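Local coordinates for protein 6-aminohexanoate-cyclic-dimer hydrolase (Arthrobacter sp., PDB 3A2Q) that hydrolyses the cyclic dimer of 6-aminohexanoate, a by-product of nylon-6 manufacture, to the linear dimer as a member of the amidase family, at residues K88-E92 against S93-A97; D338-W342 against T343-M347. The protein carries 1 engineered substitution. All coordinates share one frame; numbering follows the deposited sequence.

Contact 1. Residues K88-E92 against S93-A97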
# COMPACT_ATOMS: atom_id res chain seq x y z
N LYS A 88 2.94 -21.00 -3.49
CA LYS A 88 2.88 -22.33 -2.89
C LYS A 88 4.23 -23.03 -2.99
O LYS A 88 4.81 -23.44 -1.99
CB LYS A 88 1.80 -23.17 -3.59
CG LYS A 88 1.57 -24.54 -2.98
CD LYS A 88 0.42 -25.26 -3.69
CE LYS A 88 0.18 -26.65 -3.11
NZ LYS A 88 1.36 -27.54 -3.29
N GLY A 89 4.74 -23.14 -4.22
CA GLY A 89 6.02 -23.78 -4.43
C GLY A 89 7.16 -23.20 -3.61
O GLY A 89 8.13 -23.90 -3.32
N MET A 90 7.06 -21.93 -3.24
CA MET A 90 8.10 -21.29 -2.45
C MET A 90 7.92 -21.52 -0.96
O MET A 90 8.89 -21.64 -0.22
CB MET A 90 8.14 -19.78 -2.73
CG MET A 90 8.62 -19.40 -4.12
SD MET A 90 10.29 -19.99 -4.46
CE MET A 90 11.23 -18.99 -3.33
N LYS A 91 6.67 -21.57 -0.51
CA LYS A 91 6.39 -21.78 0.90
C LYS A 91 6.92 -23.15 1.34
O LYS A 91 7.50 -23.30 2.42
CB LYS A 91 4.89 -21.70 1.18
CG LYS A 91 4.54 -21.87 2.64
CD LYS A 91 3.04 -21.81 2.89
CE LYS A 91 2.76 -21.96 4.37
NZ LYS A 91 1.31 -21.96 4.68
N GLU A 92 6.71 -24.15 0.50
CA GLU A 92 7.14 -25.51 0.78
C GLU A 92 8.66 -25.64 0.80
O GLU A 92 9.22 -26.41 1.58
CB GLU A 92 6.54 -26.46 -0.26
CG GLU A 92 5.03 -26.51 -0.23
CD GLU A 92 4.44 -27.24 -1.43
OE1 GLU A 92 3.21 -27.47 -1.43
OE2 GLU A 92 5.21 -27.57 -2.36
N SER A 93 9.33 -24.87 -0.06
CA SER A 93 10.78 -24.91 -0.16
C SER A 93 11.48 -24.45 1.11
O SER A 93 12.64 -24.77 1.34
CB SER A 93 11.26 -24.03 -1.32
OG SER A 93 11.23 -22.66 -0.96
N GLY A 94 10.77 -23.68 1.93
CA GLY A 94 11.36 -23.18 3.16
C GLY A 94 12.44 -22.15 2.89
O GLY A 94 13.25 -21.85 3.77
N TYR A 95 12.47 -21.62 1.68
CA TYR A 95 13.46 -20.63 1.29
C TYR A 95 13.54 -19.46 2.27
O TYR A 95 12.53 -19.00 2.79
CB TYR A 95 13.14 -20.08 -0.11
CG TYR A 95 13.98 -18.88 -0.51
CD1 TYR A 95 15.36 -19.01 -0.72
CD2 TYR A 95 13.41 -17.62 -0.65
CE1 TYR A 95 16.14 -17.90 -1.04
CE2 TYR A 95 14.18 -16.50 -0.97
CZ TYR A 95 15.55 -16.65 -1.17
OH TYR A 95 16.33 -15.56 -1.46
N ARG A 96 14.76 -18.99 2.52
CA ARG A 96 15.00 -17.86 3.41
C ARG A 96 15.91 -16.87 2.69
O ARG A 96 16.88 -17.27 2.04
CB ARG A 96 15.64 -18.32 4.71
CG ARG A 96 14.71 -19.11 5.63
CD ARG A 96 15.46 -19.71 6.81
NE ARG A 96 14.57 -20.47 7.68
CZ ARG A 96 13.86 -19.94 8.68
NH1 ARG A 96 13.93 -18.65 8.94
NH2 ARG A 96 13.06 -20.71 9.40
N ALA A 97 15.61 -15.58 2.81
CA ALA A 97 16.41 -14.54 2.17
C ALA A 97 17.80 -14.46 2.80
O ALA A 97 17.96 -14.75 3.99
CB ALA A 97 15.71 -13.19 2.28
O HOH W 1 9.78 -20.33 2.01
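Ser93 and Met90 meet on the tightly packed side of this helix end: Ser93 OG donates to Met90 O over 2.7 Å, tilted 25° from the carbonyl plane. With chi1 at 78° the hydroxyl swings between its own N and carbonyl carbon, and it also accepts from Tyr95 N (3.1 Å to Ser93 OG), an ST turn. One hydroxyl thus ties the last helical turn to the departing chain. A water adds a second grip, donating to Met90 O and Tyr95 O. Beside them the methionine, bent at chi2 and chi3, lies alongside the tyrosine, and Met90 CE approaches Tyr95 CD2 obliquely at 3.7 Å. Gly94, the first residue to leave helical geometry, has positive phi, and its N makes a weak 3.3 Å bond to Lys91 O. The looser, solvent-facing side carries a salt bridge one helical turn long: Lys88 NZ meets Glu92 OE1 at 2.6 Å on its syn side, 24° out of the carboxylate plane. Lys91 bonds Ala133 O and makes a cation-pi contact with Trp134. Met90, Ser93 and Tyr95 rest on helix 308-331 through Asn327, Leu330 and Ile331, so the end of helix 88-93 packs against that long helix.

Contact 2. Residues D338-W342 against T343-M347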
# COMPACT_ATOMS: atom_id res chain seq x y z
N ASP A 338 2.19 -26.21 -11.03
CA ASP A 338 1.76 -26.78 -9.76
C ASP A 338 2.31 -26.02 -8.55
O ASP A 338 1.93 -26.29 -7.41
CB ASP A 338 2.17 -28.25 -9.67
CG ASP A 338 1.61 -29.08 -10.81
OD1 ASP A 338 0.37 -29.08 -11.00
OD2 ASP A 338 2.40 -29.74 -11.52
N ASP A 339 3.21 -25.08 -8.81
CA ASP A 339 3.83 -24.30 -7.74
C ASP A 339 3.13 -22.96 -7.49
O ASP A 339 3.27 -22.38 -6.42
CB ASP A 339 5.30 -24.04 -8.08
CG ASP A 339 6.11 -25.31 -8.18
OD1 ASP A 339 6.18 -26.04 -7.17
OD2 ASP A 339 6.67 -25.59 -9.26
N VAL A 340 2.38 -22.49 -8.47
CA VAL A 340 1.68 -21.21 -8.36
C VAL A 340 0.18 -21.36 -8.59
O VAL A 340 -0.31 -22.45 -8.88
CB VAL A 340 2.25 -20.20 -9.38
CG1 VAL A 340 3.76 -20.08 -9.21
CG2 VAL A 340 1.92 -20.63 -10.79
N GLU A 341 -0.55 -20.25 -8.45
CA GLU A 341 -1.99 -20.25 -8.66
C GLU A 341 -2.26 -20.22 -10.16
O GLU A 341 -1.42 -19.74 -10.93
CB GLU A 341 -2.61 -19.03 -7.97
CG GLU A 341 -2.49 -19.09 -6.44
CD GLU A 341 -3.18 -17.94 -5.73
OE1 GLU A 341 -3.92 -17.18 -6.40
OE2 GLU A 341 -2.98 -17.79 -4.51
N TRP A 342 -3.41 -20.73 -10.59
CA TRP A 342 -3.72 -20.77 -12.01
C TRP A 342 -3.69 -19.41 -12.70
O TRP A 342 -3.29 -19.30 -13.86
CB TRP A 342 -5.07 -21.45 -12.26
CG TRP A 342 -6.26 -20.64 -11.84
CD1 TRP A 342 -6.81 -20.58 -10.59
CD2 TRP A 342 -7.04 -19.77 -12.67
NE1 TRP A 342 -7.89 -19.73 -10.60
CE2 TRP A 342 -8.06 -19.22 -11.86
CE3 TRP A 342 -6.99 -19.41 -14.03
CZ2 TRP A 342 -9.01 -18.32 -12.36
CZ3 TRP A 342 -7.93 -18.51 -14.52
CH2 TRP A 342 -8.93 -17.98 -13.68
N THR A 343 -4.11 -18.37 -12.00
CA THR A 343 -4.12 -17.03 -12.59
C THR A 343 -2.70 -16.61 -12.96
O THR A 343 -2.48 -16.01 -14.01
CB THR A 343 -4.71 -15.99 -11.62
OG1 THR A 343 -4.09 -16.11 -10.34
CG2 THR A 343 -6.21 -16.19 -11.48
N SER A 344 -1.74 -16.95 -12.11
CA SER A 344 -0.34 -16.60 -12.36
C SER A 344 0.25 -17.38 -13.53
O SER A 344 0.90 -16.81 -14.40
CB SER A 344 0.50 -16.86 -11.10
OG SER A 344 0.05 -16.07 -10.02
N TRP A 345 0.00 -18.69 -13.56
CA TRP A 345 0.54 -19.51 -14.63
C TRP A 345 0.06 -19.05 -16.00
O TRP A 345 0.81 -19.08 -16.98
CB TRP A 345 0.17 -20.98 -14.43
CG TRP A 345 0.93 -21.87 -15.35
CD1 TRP A 345 0.46 -22.50 -16.46
CD2 TRP A 345 2.33 -22.16 -15.28
NE1 TRP A 345 1.48 -23.17 -17.09
CE2 TRP A 345 2.64 -22.97 -16.39
CE3 TRP A 345 3.36 -21.80 -14.39
CZ2 TRP A 345 3.94 -23.44 -16.64
CZ3 TRP A 345 4.65 -22.27 -14.64
CH2 TRP A 345 4.92 -23.08 -15.75
N GLU A 346 -1.19 -18.59 -16.08
CA GLU A 346 -1.73 -18.14 -17.35
C GLU A 346 -0.92 -16.98 -17.93
O GLU A 346 -0.82 -16.83 -19.15
CB GLU A 346 -3.19 -17.71 -17.16
CG GLU A 346 -3.93 -17.50 -18.46
CD GLU A 346 -5.43 -17.38 -18.25
OE1 GLU A 346 -6.01 -18.30 -17.65
OE2 GLU A 346 -6.02 -16.37 -18.69
N MET A 347 -0.33 -16.17 -17.05
CA MET A 347 0.47 -15.03 -17.49
C MET A 347 1.80 -15.47 -18.11
O MET A 347 2.41 -14.74 -18.89
CB MET A 347 0.73 -14.09 -16.31
CG MET A 347 -0.54 -13.48 -15.73
SD MET A 347 -0.22 -12.39 -14.33
CE MET A 347 -0.19 -13.53 -13.01
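Trp342 and Thr343, neighbours in the first turn of helix 342-352, make the closest side-chain packing here. Thr343 CG2 sits over one face of the indole, 3.6 Å from the centroid of the six-membered ring and 15° off its normal, a CH-pi contact. A chi1 of 71° places the tryptophan CG between its own N and carbonyl carbon, folding the ring back over the following residue. At the ring edge, in plane, Glu346 OE1 lies 3.7 Å from Trp342 CZ3; the two side chains run alongside each other with ring and carboxylate planes 49° apart. On another side of the turn, Val340 CG2 packs 4.0 Å from Ser344 CB and 4.1 Å from Trp345 CB, at the edge of the Trp345 indole.

Backbone bonds frame the turn. Glu341 O accepts from Trp345 N at 3.2 Å and more weakly from Ser344 N, while Trp342 O receives Glu346 N at 3.1 Å.

In the next shell, Leu401 O takes the indole NE1 of Trp342 and helps fix the ring's rotation, while Arg350 forms a salt bridge with Glu346. Glu122 OE1 bonds both Ser344 OG and Glu341 N, joining the loop to the helix, and Glu341 OE2 is held by Glu132 N.

This is the N-terminal start of an alpha-helix, with Glu341 at the N-cap position and its carbonyl opening the i to i+4 bonding. The turn borders the substrate pocket: the Ser344 side chain lies about 8 Å from a bound 6-aminohexanoic acid, and Met347 touches the pocket residues Asn125, Ile320 and Gln411.

Overall arrangement
From the N terminus, contact 1 comes first, where helix 88-93 ends and the chain turns into the loop leading to helix 102-110. Contact 2 follows some 240 residues later, where the loop after helix 308-331 enters helix 342-352. Each closes a single local turn; they stand in series, neither nested nor crossed, with centres 16 Å apart. They nevertheless touch: Gly89 N probably hydrogen-bonds to Asp339 O at 2.8 Å, and Lys88 packs on Asp338 and Asp339. Helix 308-331 serves both, touching Met90 and Tyr95 of contact 1 and Met347 of contact 2, so helix 88-93 and helix 342-352 both pack on it, besides this direct meeting of contacts 1 and 2.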